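Local atomic coordinates of type IV secretion system protein VirB11 (Brucella suis, PDB entry 2GZA), a protein that hydrolyses ATP as the VirB11 ATPase of a type IV secretion system, a machine that could be required to establish the replication niche of Brucella in its host. Residues V43-C51 with D218-F226; D84-L92 with I102-C110. All coordinates share one frame; numbering follows the deposited sequence.

Interaction 1: V43-C51 with D218-F226; sequences VNRPGEVFC and DHPNHVHLF
Asn221 lies flat on the ring of Phe50, and this stack forms the tight, buried part of the contact. Its amide plane is only 17° from the ring plane, and its CB sits 3.6 Å from the centroid of the Phe50 ring, a CH-pi approach over the face. With CG anti to the backbone N (chi1 -170°), the Asn221 amide is carried across the ring, while Trp57 touches both residues and exposed Pro220 meets the outer rim of the ring. From this platform, Asn221 OD1 accepts a hydrogen bond from Asn44 ND2 at 3.0 Å, with an N-H...O angle of 161°. Arg204 also donates to both Asn221 OD1 and Asn44 OD1, so both buried amides are fixed in rotation. CG2 of Val223 packs beside Asn44 OD1 at 3.4 Å.

Arg45 and His222, only partly exposed, make the looser side. Arg45, bent at chi2 and chi3, brings NH1 over one face of the His222 ring, toward its rim, 3.5 Å from His222 NE2, the guanidinium steeply tilted. His222 ND1 is bonded to His219 O. A water gathers Asn44 ND2, Arg45 NH1 and Glu48 OE2; it also lies by Pro220 O, in a link too short at this resolution to be relied on. Side chains, without a strand-to-strand ladder, thus join the six-stranded antiparallel sheet to the edge of the parallel sheet containing 222-226. Because the contact rests on oriented amides, the shared donor Arg204 and an Arg45 charge paired with Glu111, it is probably sensitive to side-chain orientation and charge.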
ATOM      1  N   VAL C  43     -44.716   2.455 -15.796  1.00 37.36           N
ATOM      2  CA  VAL C  43     -45.641   3.427 -15.239  1.00 37.20           C
ATOM      3  C   VAL C  43     -44.828   4.473 -14.476  1.00 37.24           C
ATOM      4  O   VAL C  43     -44.131   4.155 -13.507  1.00 37.11           O
ATOM      5  CB  VAL C  43     -46.737   2.783 -14.340  1.00 37.30           C
ATOM      6  CG1 VAL C  43     -47.655   3.865 -13.735  1.00 36.93           C
ATOM      7  CG2 VAL C  43     -47.569   1.781 -15.128  1.00 36.77           C
ATOM      8  N   ASN C  44     -44.905   5.716 -14.943  1.00 37.28           N
ATOM      9  CA  ASN C  44     -44.164   6.838 -14.335  1.00 37.30           C
ATOM     10  C   ASN C  44     -44.998   7.582 -13.310  1.00 37.44           C
ATOM     11  O   ASN C  44     -44.464   8.139 -12.354  1.00 37.79           O
ATOM     12  CB  ASN C  44     -43.700   7.836 -15.397  1.00 36.89           C
ATOM     13  CG  ASN C  44     -42.871   7.192 -16.480  1.00 36.25           C
ATOM     14  OD1 ASN C  44     -42.228   6.170 -16.252  1.00 35.94           O
ATOM     15  ND2 ASN C  44     -42.884   7.783 -17.671  1.00 34.46           N
ATOM     16  N   ARG C  45     -46.306   7.599 -13.534  1.00 37.42           N
ATOM     17  CA  ARG C  45     -47.238   8.335 -12.696  1.00 37.45           C
ATOM     18  C   ARG C  45     -48.637   7.782 -12.896  1.00 37.49           C
ATOM     19  O   ARG C  45     -48.896   7.124 -13.902  1.00 37.56           O
ATOM     20  CB  ARG C  45     -47.182   9.843 -13.007  1.00 37.24           C
ATOM     21  CG  ARG C  45     -47.522  10.250 -14.439  1.00 36.83           C
ATOM     22  CD  ARG C  45     -46.380  11.036 -15.071  1.00 37.46           C
ATOM     23  NE  ARG C  45     -45.657  11.827 -14.074  1.00 38.83           N
ATOM     24  CZ  ARG C  45     -44.362  12.122 -14.112  1.00 39.05           C
ATOM     25  NH1 ARG C  45     -43.591  11.700 -15.101  1.00 39.38           N
ATOM     26  NH2 ARG C  45     -43.831  12.843 -13.139  1.00 39.84           N
ATOM     27  N   PRO C  46     -49.548   8.070 -11.951  1.00 37.71           N
ATOM     28  CA  PRO C  46     -50.934   7.629 -12.052  1.00 37.74           C
ATOM     29  C   PRO C  46     -51.539   8.011 -13.393  1.00 37.85           C
ATOM     30  O   PRO C  46     -51.356   9.140 -13.842  1.00 37.50           O
ATOM     31  CB  PRO C  46     -51.632   8.445 -10.949  1.00 37.56           C
ATOM     32  CG  PRO C  46     -50.664   9.530 -10.572  1.00 37.65           C
ATOM     33  CD  PRO C  46     -49.335   8.891 -10.746  1.00 37.74           C
ATOM     34  N   GLY C  47     -52.239   7.070 -14.022  1.00 38.15           N
ATOM     35  CA  GLY C  47     -53.026   7.366 -15.209  1.00 38.42           C
ATOM     36  C   GLY C  47     -52.384   7.070 -16.551  1.00 38.68           C
ATOM     37  O   GLY C  47     -53.043   7.178 -17.580  1.00 38.79           O
ATOM     38  N   GLU C  48     -51.108   6.698 -16.561  1.00 38.95           N
ATOM     39  CA  GLU C  48     -50.447   6.434 -17.834  1.00 39.21           C
ATOM     40  C   GLU C  48     -49.490   5.256 -17.816  1.00 39.17           C
ATOM     41  O   GLU C  48     -49.028   4.828 -16.759  1.00 39.25           O
ATOM     42  CB  GLU C  48     -49.764   7.696 -18.395  1.00 39.27           C
ATOM     43  CG  GLU C  48     -49.176   8.655 -17.372  1.00 39.49           C
ATOM     44  CD  GLU C  48     -48.001   9.438 -17.930  1.00 40.56           C
ATOM     45  OE1 GLU C  48     -48.196  10.588 -18.373  1.00 40.60           O
ATOM     46  OE2 GLU C  48     -46.877   8.899 -17.934  1.00 40.70           O
ATOM     47  N   VAL C  49     -49.241   4.712 -19.002  1.00 39.12           N
ATOM     48  CA  VAL C  49     -48.197   3.718 -19.194  1.00 38.93           C
ATOM     49  C   VAL C  49     -47.351   4.092 -20.405  1.00 38.72           C
ATOM     50  O   VAL C  49     -47.844   4.694 -21.359  1.00 38.72           O
ATOM     51  CB  VAL C  49     -48.742   2.256 -19.315  1.00 38.93           C
ATOM     52  CG1 VAL C  49     -49.998   2.062 -18.496  1.00 38.34           C
ATOM     53  CG2 VAL C  49     -48.985   1.860 -20.756  1.00 39.15           C
ATOM     54  N   PHE C  50     -46.070   3.763 -20.337  1.00 38.43           N
ATOM     55  CA  PHE C  50     -45.189   3.864 -21.484  1.00 38.40           C
ATOM     56  C   PHE C  50     -44.626   2.486 -21.788  1.00 38.79           C
ATOM     57  O   PHE C  50     -44.117   1.811 -20.892  1.00 38.81           O
ATOM     58  CB  PHE C  50     -44.064   4.871 -21.230  1.00 37.88           C
ATOM     59  CG  PHE C  50     -44.444   6.289 -21.513  1.00 36.73           C
ATOM     60  CD1 PHE C  50     -45.021   7.083 -20.528  1.00 35.44           C
ATOM     61  CD2 PHE C  50     -44.230   6.838 -22.765  1.00 35.82           C
ATOM     62  CE1 PHE C  50     -45.371   8.396 -20.790  1.00 34.29           C
ATOM     63  CE2 PHE C  50     -44.582   8.156 -23.032  1.00 34.66           C
ATOM     64  CZ  PHE C  50     -45.149   8.934 -22.039  1.00 34.20           C
ATOM     65  N   CYS C  51     -44.740   2.058 -23.038  1.00 39.22           N
ATOM     66  CA  CYS C  51     -44.197   0.762 -23.432  1.00 39.80           C
ATOM     67  C   CYS C  51     -43.210   0.848 -24.590  1.00 40.10           C
ATOM     68  O   CYS C  51     -43.348   1.679 -25.484  1.00 40.03           O
ATOM     69  CB  CYS C  51     -45.310  -0.258 -23.704  1.00 39.76           C
ATOM     70  SG  CYS C  51     -46.304   0.071 -25.156  1.00 39.49           S
ATOM     71  N   ASP C 218     -41.512  19.065 -21.666  1.00 38.44           N
ATOM     72  CA  ASP C 218     -41.573  18.594 -23.045  1.00 38.21           C
ATOM     73  C   ASP C 218     -41.136  17.140 -23.191  1.00 37.95           C
ATOM     74  O   ASP C 218     -41.030  16.632 -24.306  1.00 37.98           O
ATOM     75  CB  ASP C 218     -40.701  19.472 -23.948  1.00 38.32           C
ATOM     76  CG  ASP C 218     -41.130  20.923 -23.951  1.00 38.77           C
ATOM     77  OD1 ASP C 218     -42.341  21.191 -24.099  1.00 39.55           O
ATOM     78  OD2 ASP C 218     -40.253  21.797 -23.816  1.00 39.56           O
ATOM     79  N   HIS C 219     -40.867  16.474 -22.076  1.00 37.59           N
ATOM     80  CA  HIS C 219     -40.485  15.067 -22.108  1.00 37.20           C
ATOM     81  C   HIS C 219     -41.469  14.218 -21.302  1.00 36.91           C
ATOM     82  O   HIS C 219     -41.205  13.912 -20.144  1.00 37.11           O
ATOM     83  CB  HIS C 219     -39.072  14.887 -21.563  1.00 37.29           C
ATOM     84  CG  HIS C 219     -38.006  15.521 -22.395  1.00 37.68           C
ATOM     85  ND1 HIS C 219     -37.364  14.851 -23.416  1.00 38.58           N
ATOM     86  CD2 HIS C 219     -37.446  16.755 -22.339  1.00 37.59           C
ATOM     87  CE1 HIS C 219     -36.467  15.650 -23.962  1.00 37.74           C
ATOM     88  NE2 HIS C 219     -36.498  16.812 -23.330  1.00 37.58           N
ATOM     89  N   PRO C 220     -42.601  13.816 -21.916  1.00 36.59           N
ATOM     90  CA  PRO C 220     -43.672  13.115 -21.187  1.00 36.33           C
ATOM     91  C   PRO C 220     -43.209  11.841 -20.475  1.00 35.90           C
ATOM     92  O   PRO C 220     -43.691  11.530 -19.393  1.00 35.81           O
ATOM     93  CB  PRO C 220     -44.690  12.766 -22.286  1.00 36.38           C
ATOM     94  CG  PRO C 220     -43.944  12.901 -23.578  1.00 36.59           C
ATOM     95  CD  PRO C 220     -42.932  13.981 -23.340  1.00 36.53           C
ATOM     96  N   ASN C 221     -42.279  11.123 -21.087  1.00 35.51           N
ATOM     97  CA  ASN C 221     -41.765   9.882 -20.525  1.00 35.21           C
ATOM     98  C   ASN C 221     -40.557  10.157 -19.627  1.00 35.13           C
ATOM     99  O   ASN C 221     -39.412  10.074 -20.072  1.00 35.03           O
ATOM    100  CB  ASN C 221     -41.418   8.902 -21.658  1.00 35.08           C
ATOM    101  CG  ASN C 221     -41.093   7.492 -21.167  1.00 34.73           C
ATOM    102  OD1 ASN C 221     -41.030   7.228 -19.969  1.00 35.17           O
ATOM    103  ND2 ASN C 221     -40.874   6.583 -22.107  1.00 33.94           N
ATOM    104  N   HIS C 222     -40.817  10.498 -18.368  1.00 35.06           N
ATOM    105  CA  HIS C 222     -39.738  10.764 -17.419  1.00 35.36           C
ATOM    106  C   HIS C 222     -40.077  10.338 -16.000  1.00 35.21           C
ATOM    107  O   HIS C 222     -41.250  10.145 -15.663  1.00 35.12           O
ATOM    108  CB  HIS C 222     -39.293  12.239 -17.461  1.00 35.40           C
ATOM    109  CG  HIS C 222     -40.270  13.194 -16.848  1.00 36.31           C
ATOM    110  ND1 HIS C 222     -41.237  13.841 -17.580  1.00 37.29           N
ATOM    111  CD2 HIS C 222     -40.431  13.608 -15.568  1.00 36.87           C
ATOM    112  CE1 HIS C 222     -41.950  14.614 -16.782  1.00 37.30           C
ATOM    113  NE2 HIS C 222     -41.481  14.488 -15.556  1.00 37.33           N
ATOM    114  N   VAL C 223     -39.037  10.190 -15.184  1.00 34.98           N
ATOM    115  CA  VAL C 223     -39.183   9.907 -13.757  1.00 34.87           C
ATOM    116  C   VAL C 223     -38.219  10.804 -12.987  1.00 34.96           C
ATOM    117  O   VAL C 223     -37.024  10.832 -13.297  1.00 35.01           O
ATOM    118  CB  VAL C 223     -38.910   8.404 -13.432  1.00 34.71           C
ATOM    119  CG1 VAL C 223     -38.949   8.157 -11.936  1.00 34.35           C
ATOM    120  CG2 VAL C 223     -39.922   7.501 -14.134  1.00 33.99           C
ATOM    121  N   HIS C 224     -38.735  11.546 -12.010  1.00 34.93           N
ATOM    122  CA  HIS C 224     -37.881  12.329 -11.114  1.00 34.96           C
ATOM    123  C   HIS C 224     -37.584  11.521  -9.866  1.00 35.04           C
ATOM    124  O   HIS C 224     -38.499  11.178  -9.116  1.00 35.12           O
ATOM    125  CB  HIS C 224     -38.537  13.650 -10.708  1.00 34.95           C
ATOM    126  CG  HIS C 224     -38.860  14.552 -11.854  1.00 34.98           C
ATOM    127  ND1 HIS C 224     -37.897  15.067 -12.691  1.00 34.55           N
ATOM    128  CD2 HIS C 224     -40.040  15.056 -12.280  1.00 34.32           C
ATOM    129  CE1 HIS C 224     -38.474  15.836 -13.594  1.00 34.46           C
ATOM    130  NE2 HIS C 224     -39.772  15.849 -13.364  1.00 34.20           N
ATOM    131  N   LEU C 225     -36.311  11.212  -9.652  1.00 34.91           N
ATOM    132  CA  LEU C 225     -35.877  10.539  -8.436  1.00 34.89           C
ATOM    133  C   LEU C 225     -35.216  11.521  -7.469  1.00 35.03           C
ATOM    134  O   LEU C 225     -34.574  12.487  -7.887  1.00 35.16           O
ATOM    135  CB  LEU C 225     -34.940   9.371  -8.744  1.00 34.81           C
ATOM    136  CG  LEU C 225     -35.413   8.253  -9.683  1.00 34.87           C
ATOM    137  CD1 LEU C 225     -34.279   7.279  -9.956  1.00 34.21           C
ATOM    138  CD2 LEU C 225     -36.633   7.513  -9.133  1.00 34.09           C
ATOM    139  N   PHE C 226     -35.374  11.265  -6.175  1.00 35.03           N
ATOM    140  CA  PHE C 226     -34.909  12.180  -5.138  1.00 35.16           C
ATOM    141  C   PHE C 226     -34.186  11.475  -3.993  1.00 35.34           C
ATOM    142  O   PHE C 226     -34.589  10.385  -3.576  1.00 35.60           O
ATOM    143  CB  PHE C 226     -36.076  13.001  -4.602  1.00 34.89           C
ATOM    144  CG  PHE C 226     -36.675  13.908  -5.619  1.00 34.92           C
ATOM    145  CD1 PHE C 226     -37.795  13.515  -6.342  1.00 34.53           C
ATOM    146  CD2 PHE C 226     -36.103  15.148  -5.878  1.00 34.54           C
ATOM    147  CE1 PHE C 226     -38.350  14.350  -7.293  1.00 34.29           C
ATOM    148  CE2 PHE C 226     -36.651  15.988  -6.831  1.00 34.35           C
ATOM    149  CZ  PHE C 226     -37.777  15.590  -7.539  1.00 34.38           C
TER
HETATM  150  O   HOH W   1     -44.547  10.134 -17.634  1.00 22.39           O

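Interaction 2: D84-L92 with I102-C110; sequences DISDSRPVL and IQIVRPPAC
Leu92 and Ile104 form an antiparallel hydrogen-bonded pair, evident from two reciprocal backbone bonds: Leu92 N to Ile104 O at 2.7 Å and Ile104 N to Leu92 O at 2.9 Å. Next to it, Val91 and Val105 make a non-hydrogen-bonded pair, their CA atoms 4.6 Å apart. Arg106 N then donates to Pro90 O at 2.8 Å, extending the pairing past the end of the regular strands. CA-H...O contacts, such as Val105 CA to Pro90 O, fill in between these bonds.

Apolar contacts lie on both faces of the ladder. On the face of Val91 and Val105 the two valines run side by side, pointing the same way, with Val91 CG2 3.9 Å from Val105 CG1; Ser247 of helix 241-248 touches both. On the face of Leu92 and Ile104, Ile85 crosses Ile104 at about a right angle, its CD1 3.8 Å from Ile104 CG2. Helix 67-81 packs on this side, through Ala78 on Leu92 and Thr77 on Ile104. Further along, the ring of Pro90 meets Pro108, CG to CG at 3.8 Å, and rests on the methyl of Ala109.

Charged groups add proximity more than bonding. The Arg106 chain, starting between backbone N and carbonyl carbon (chi1 70°) and bent twice, passes Ile85 with its CG and CD and lays one guanidinium face against CA and CB of Asp87. The Asp87 carboxylate stays well out of the guanidinium plane, with OD2 4.6 Å from Arg106 NH2, so attraction there is probably only general. Proline and arginine contacts thus extend the pairing beyond the strands, while the antiparallel ladder itself is that of a beta hairpin, strands 91-95 and 101-105, with 91-95 an outermost strand of the six-stranded sheet within this chain.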
ATOM      1  N   ASP C  84     -40.258  -5.358   2.218  1.00 55.65           N
ATOM      2  CA  ASP C  84     -41.125  -4.242   2.562  1.00 55.76           C
ATOM      3  C   ASP C  84     -40.832  -3.014   1.709  1.00 55.51           C
ATOM      4  O   ASP C  84     -39.692  -2.549   1.635  1.00 55.58           O
ATOM      5  CB  ASP C  84     -41.030  -3.911   4.062  1.00 55.90           C
ATOM      6  CG  ASP C  84     -39.591  -3.707   4.534  1.00 56.82           C
ATOM      7  OD1 ASP C  84     -38.743  -4.595   4.289  1.00 57.36           O
ATOM      8  OD2 ASP C  84     -39.311  -2.655   5.158  1.00 57.71           O
ATOM      9  N   ILE C  85     -41.881  -2.529   1.061  1.00 55.22           N
ATOM     10  CA  ILE C  85     -41.808  -1.257   0.380  1.00 54.96           C
ATOM     11  C   ILE C  85     -42.526  -0.212   1.249  1.00 54.89           C
ATOM     12  O   ILE C  85     -43.721   0.059   1.101  1.00 54.98           O
ATOM     13  CB  ILE C  85     -42.356  -1.287  -1.078  1.00 54.93           C
ATOM     14  CG1 ILE C  85     -42.137   0.075  -1.750  1.00 54.57           C
ATOM     15  CG2 ILE C  85     -43.823  -1.693  -1.116  1.00 54.81           C
ATOM     16  CD1 ILE C  85     -41.822  -0.014  -3.224  1.00 53.96           C
ATOM     17  N   SER C  86     -41.744   0.319   2.165  1.00 54.63           N
ATOM     18  CA  SER C  86     -42.155   1.340   3.089  1.00 54.51           C
ATOM     19  C   SER C  86     -41.579   2.651   2.599  1.00 54.29           C
ATOM     20  O   SER C  86     -40.888   2.700   1.577  1.00 54.36           O
ATOM     21  CB  SER C  86     -41.646   1.030   4.503  1.00 54.56           C
ATOM     22  OG  SER C  86     -40.240   0.842   4.508  1.00 54.83           O
ATOM     23  N   ASP C  87     -41.868   3.715   3.341  1.00 53.89           N
ATOM     24  CA  ASP C  87     -41.373   5.047   3.073  1.00 53.48           C
ATOM     25  C   ASP C  87     -39.911   5.191   3.555  1.00 53.05           C
ATOM     26  O   ASP C  87     -39.248   6.185   3.250  1.00 52.97           O
ATOM     27  CB  ASP C  87     -42.380   6.062   3.649  1.00 53.53           C
ATOM     28  CG  ASP C  87     -41.759   7.286   4.249  1.00 53.81           C
ATOM     29  OD1 ASP C  87     -41.906   7.477   5.478  1.00 54.01           O
ATOM     30  OD2 ASP C  87     -41.138   8.066   3.494  1.00 54.11           O
ATOM     31  N   SER C  88     -39.407   4.167   4.278  1.00 52.52           N
ATOM     32  CA  SER C  88     -37.997   4.076   4.719  1.00 51.88           C
ATOM     33  C   SER C  88     -37.227   3.022   3.900  1.00 51.51           C
ATOM     34  O   SER C  88     -36.021   2.844   4.064  1.00 51.35           O
ATOM     35  CB  SER C  88     -37.911   3.800   6.223  1.00 51.85           C
ATOM     36  OG  SER C  88     -38.800   2.756   6.598  1.00 52.01           O
ATOM     37  N   ARG C  89     -37.966   2.352   3.013  1.00 50.96           N
ATOM     38  CA  ARG C  89     -37.391   1.433   2.020  1.00 50.39           C
ATOM     39  C   ARG C  89     -38.199   1.562   0.722  1.00 49.48           C
ATOM     40  O   ARG C  89     -39.057   0.734   0.422  1.00 49.50           O
ATOM     41  CB  ARG C  89     -37.367  -0.004   2.538  1.00 50.52           C
ATOM     42  CG  ARG C  89     -36.175  -0.282   3.452  1.00 51.29           C
ATOM     43  CD  ARG C  89     -36.155  -1.687   4.011  1.00 52.38           C
ATOM     44  NE  ARG C  89     -34.904  -1.946   4.722  1.00 53.79           N
ATOM     45  CZ  ARG C  89     -34.691  -2.975   5.538  1.00 54.27           C
ATOM     46  NH1 ARG C  89     -35.650  -3.864   5.773  1.00 54.30           N
ATOM     47  NH2 ARG C  89     -33.513  -3.110   6.127  1.00 54.45           N
ATOM     48  N   PRO C  90     -37.925   2.632  -0.048  1.00 48.67           N
ATOM     49  CA  PRO C  90     -38.735   2.999  -1.204  1.00 47.96           C
ATOM     50  C   PRO C  90     -38.277   2.476  -2.572  1.00 47.25           C
ATOM     51  O   PRO C  90     -38.932   2.758  -3.575  1.00 47.13           O
ATOM     52  CB  PRO C  90     -38.671   4.531  -1.178  1.00 47.91           C
ATOM     53  CG  PRO C  90     -37.473   4.883  -0.288  1.00 47.97           C
ATOM     54  CD  PRO C  90     -36.851   3.611   0.175  1.00 48.43           C
ATOM     55  N   VAL C  91     -37.177   1.734  -2.618  1.00 46.47           N
ATOM     56  CA  VAL C  91     -36.703   1.146  -3.870  1.00 45.71           C
ATOM     57  C   VAL C  91     -36.775  -0.374  -3.788  1.00 45.31           C
ATOM     58  O   VAL C  91     -36.220  -0.981  -2.876  1.00 45.27           O
ATOM     59  CB  VAL C  91     -35.283   1.637  -4.235  1.00 45.53           C
ATOM     60  CG1 VAL C  91     -34.752   0.902  -5.450  1.00 45.11           C
ATOM     61  CG2 VAL C  91     -35.304   3.134  -4.490  1.00 45.52           C
ATOM     62  N   LEU C  92     -37.473  -0.976  -4.746  1.00 44.82           N
ATOM     63  CA  LEU C  92     -37.721  -2.413  -4.738  1.00 44.40           C
ATOM     64  C   LEU C  92     -37.366  -3.063  -6.069  1.00 44.07           C
ATOM     65  O   LEU C  92     -37.761  -2.577  -7.124  1.00 44.09           O
ATOM     66  CB  LEU C  92     -39.191  -2.682  -4.410  1.00 44.32           C
ATOM     67  CG  LEU C  92     -39.629  -4.053  -3.883  1.00 44.42           C
ATOM     68  CD1 LEU C  92     -40.955  -3.904  -3.210  1.00 44.65           C
ATOM     69  CD2 LEU C  92     -39.734  -5.119  -4.962  1.00 44.37           C
ATOM     70  N   ILE C 102     -39.052  -6.509 -12.266  1.00 38.72           N
ATOM     71  CA  ILE C 102     -39.798  -5.311 -11.934  1.00 38.49           C
ATOM     72  C   ILE C 102     -39.028  -4.426 -10.953  1.00 38.46           C
ATOM     73  O   ILE C 102     -38.567  -4.883  -9.906  1.00 38.31           O
ATOM     74  CB  ILE C 102     -41.237  -5.651 -11.428  1.00 38.42           C
ATOM     75  CG1 ILE C 102     -42.054  -4.378 -11.190  1.00 38.36           C
ATOM     76  CG2 ILE C 102     -41.194  -6.538 -10.188  1.00 38.38           C
ATOM     77  CD1 ILE C 102     -43.544  -4.615 -11.010  1.00 38.23           C
ATOM     78  N   GLN C 103     -38.867  -3.162 -11.322  1.00 38.37           N
ATOM     79  CA  GLN C 103     -38.321  -2.177 -10.412  1.00 38.43           C
ATOM     80  C   GLN C 103     -39.368  -1.167 -10.022  1.00 38.48           C
ATOM     81  O   GLN C 103     -40.041  -0.589 -10.876  1.00 38.40           O
ATOM     82  CB  GLN C 103     -37.083  -1.500 -10.973  1.00 38.40           C
ATOM     83  CG  GLN C 103     -35.834  -1.927 -10.240  1.00 38.77           C
ATOM     84  CD  GLN C 103     -35.431  -0.960  -9.143  1.00 40.07           C
ATOM     85  OE1 GLN C 103     -34.433  -1.169  -8.455  1.00 40.61           O
ATOM     86  NE2 GLN C 103     -36.194   0.123  -8.981  1.00 40.51           N
ATOM     87  N   ILE C 104     -39.514  -0.985  -8.717  1.00 38.57           N
ATOM     88  CA  ILE C 104     -40.477  -0.045  -8.174  1.00 38.81           C
ATOM     89  C   ILE C 104     -39.807   0.967  -7.253  1.00 38.94           C
ATOM     90  O   ILE C 104     -39.076   0.606  -6.324  1.00 38.98           O
ATOM     91  CB  ILE C 104     -41.652  -0.747  -7.449  1.00 38.80           C
ATOM     92  CG1 ILE C 104     -42.363  -1.723  -8.398  1.00 39.31           C
ATOM     93  CG2 ILE C 104     -42.643   0.290  -6.903  1.00 38.56           C
ATOM     94  CD1 ILE C 104     -43.553  -2.441  -7.799  1.00 39.57           C
ATOM     95  N   VAL C 105     -40.049   2.240  -7.544  1.00 39.00           N
ATOM     96  CA  VAL C 105     -39.625   3.334  -6.681  1.00 39.05           C
ATOM     97  C   VAL C 105     -40.864   4.073  -6.187  1.00 39.15           C
ATOM     98  O   VAL C 105     -41.733   4.433  -6.981  1.00 39.04           O
ATOM     99  CB  VAL C 105     -38.701   4.330  -7.411  1.00 39.20           C
ATOM    100  CG1 VAL C 105     -38.001   5.249  -6.406  1.00 39.01           C
ATOM    101  CG2 VAL C 105     -37.688   3.596  -8.260  1.00 38.28           C
ATOM    102  N   ARG C 106     -40.945   4.285  -4.875  1.00 39.32           N
ATOM    103  CA  ARG C 106     -42.065   5.020  -4.288  1.00 39.60           C
ATOM    104  C   ARG C 106     -41.657   6.377  -3.661  1.00 39.63           C
ATOM    105  O   ARG C 106     -40.476   6.600  -3.395  1.00 39.53           O
ATOM    106  CB  ARG C 106     -42.890   4.137  -3.335  1.00 39.53           C
ATOM    107  CG  ARG C 106     -42.220   3.764  -2.041  1.00 40.20           C
ATOM    108  CD  ARG C 106     -43.242   3.607  -0.931  1.00 41.13           C
ATOM    109  NE  ARG C 106     -43.484   4.874  -0.235  1.00 42.65           N
ATOM    110  CZ  ARG C 106     -44.528   5.126   0.546  1.00 42.43           C
ATOM    111  NH1 ARG C 106     -45.461   4.203   0.746  1.00 42.14           N
ATOM    112  NH2 ARG C 106     -44.643   6.313   1.126  1.00 41.96           N
ATOM    113  N   PRO C 107     -42.642   7.282  -3.461  1.00 39.77           N
ATOM    114  CA  PRO C 107     -42.688   8.714  -3.124  1.00 39.87           C
ATOM    115  C   PRO C 107     -41.662   9.485  -2.272  1.00 40.05           C
ATOM    116  O   PRO C 107     -41.570  10.703  -2.453  1.00 40.53           O
ATOM    117  CB  PRO C 107     -44.069   8.870  -2.529  1.00 39.76           C
ATOM    118  CG  PRO C 107     -44.853   8.041  -3.405  1.00 40.34           C
ATOM    119  CD  PRO C 107     -44.017   6.803  -3.663  1.00 39.87           C
ATOM    120  N   PRO C 108     -40.967   8.870  -1.299  1.00 39.74           N
ATOM    121  CA  PRO C 108     -39.870   9.783  -0.932  1.00 39.21           C
ATOM    122  C   PRO C 108     -38.789   9.797  -2.022  1.00 38.80           C
ATOM    123  O   PRO C 108     -38.296  10.865  -2.383  1.00 38.83           O
ATOM    124  CB  PRO C 108     -39.348   9.229   0.393  1.00 39.16           C
ATOM    125  CG  PRO C 108     -39.775   7.792   0.405  1.00 39.77           C
ATOM    126  CD  PRO C 108     -41.010   7.653  -0.473  1.00 39.79           C
ATOM    127  N   ALA C 109     -38.465   8.628  -2.571  1.00 38.13           N
ATOM    128  CA  ALA C 109     -37.392   8.522  -3.555  1.00 37.60           C
ATOM    129  C   ALA C 109     -37.779   8.936  -4.983  1.00 37.28           C
ATOM    130  O   ALA C 109     -36.906   9.142  -5.820  1.00 37.26           O
ATOM    131  CB  ALA C 109     -36.789   7.130  -3.533  1.00 37.28           C
ATOM    132  N   CYS C 110     -39.075   9.054  -5.256  1.00 37.00           N
ATOM    133  CA  CYS C 110     -39.553   9.587  -6.536  1.00 36.54           C
ATOM    134  C   CYS C 110     -40.546  10.722  -6.296  1.00 36.35           C
ATOM    135  O   CYS C 110     -40.996  10.914  -5.178  1.00 36.07           O
ATOM    136  CB  CYS C 110     -40.193   8.491  -7.392  1.00 36.32           C
ATOM    137  SG  CYS C 110     -41.836   7.950  -6.844  1.00 36.20           S
TER

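Both interactions involve the six-stranded antiparallel sheet but use it differently. Interaction 2 pairs an outermost strand of the sheet with its neighbour: backbone bonds and aliphatic packing form the ladder, with Arg106 adding a long side chain beyond it. Interaction 1 connects a turn and strand of the same sheet to a separate parallel sheet, through amides, an arginine and histidines. Each is partly buried: the interior part is the Asn221-Phe50 stack in interaction 1 and the Leu92-Ile104 pair in interaction 2, while Pro220 and Asp87 lie at their exposed margins. The two also meet directly. Phe226 N is 2.6 Å from Ala109 O, a probable hydrogen bond, so segment 218-226 contacts 43-51 and 102-110 alike.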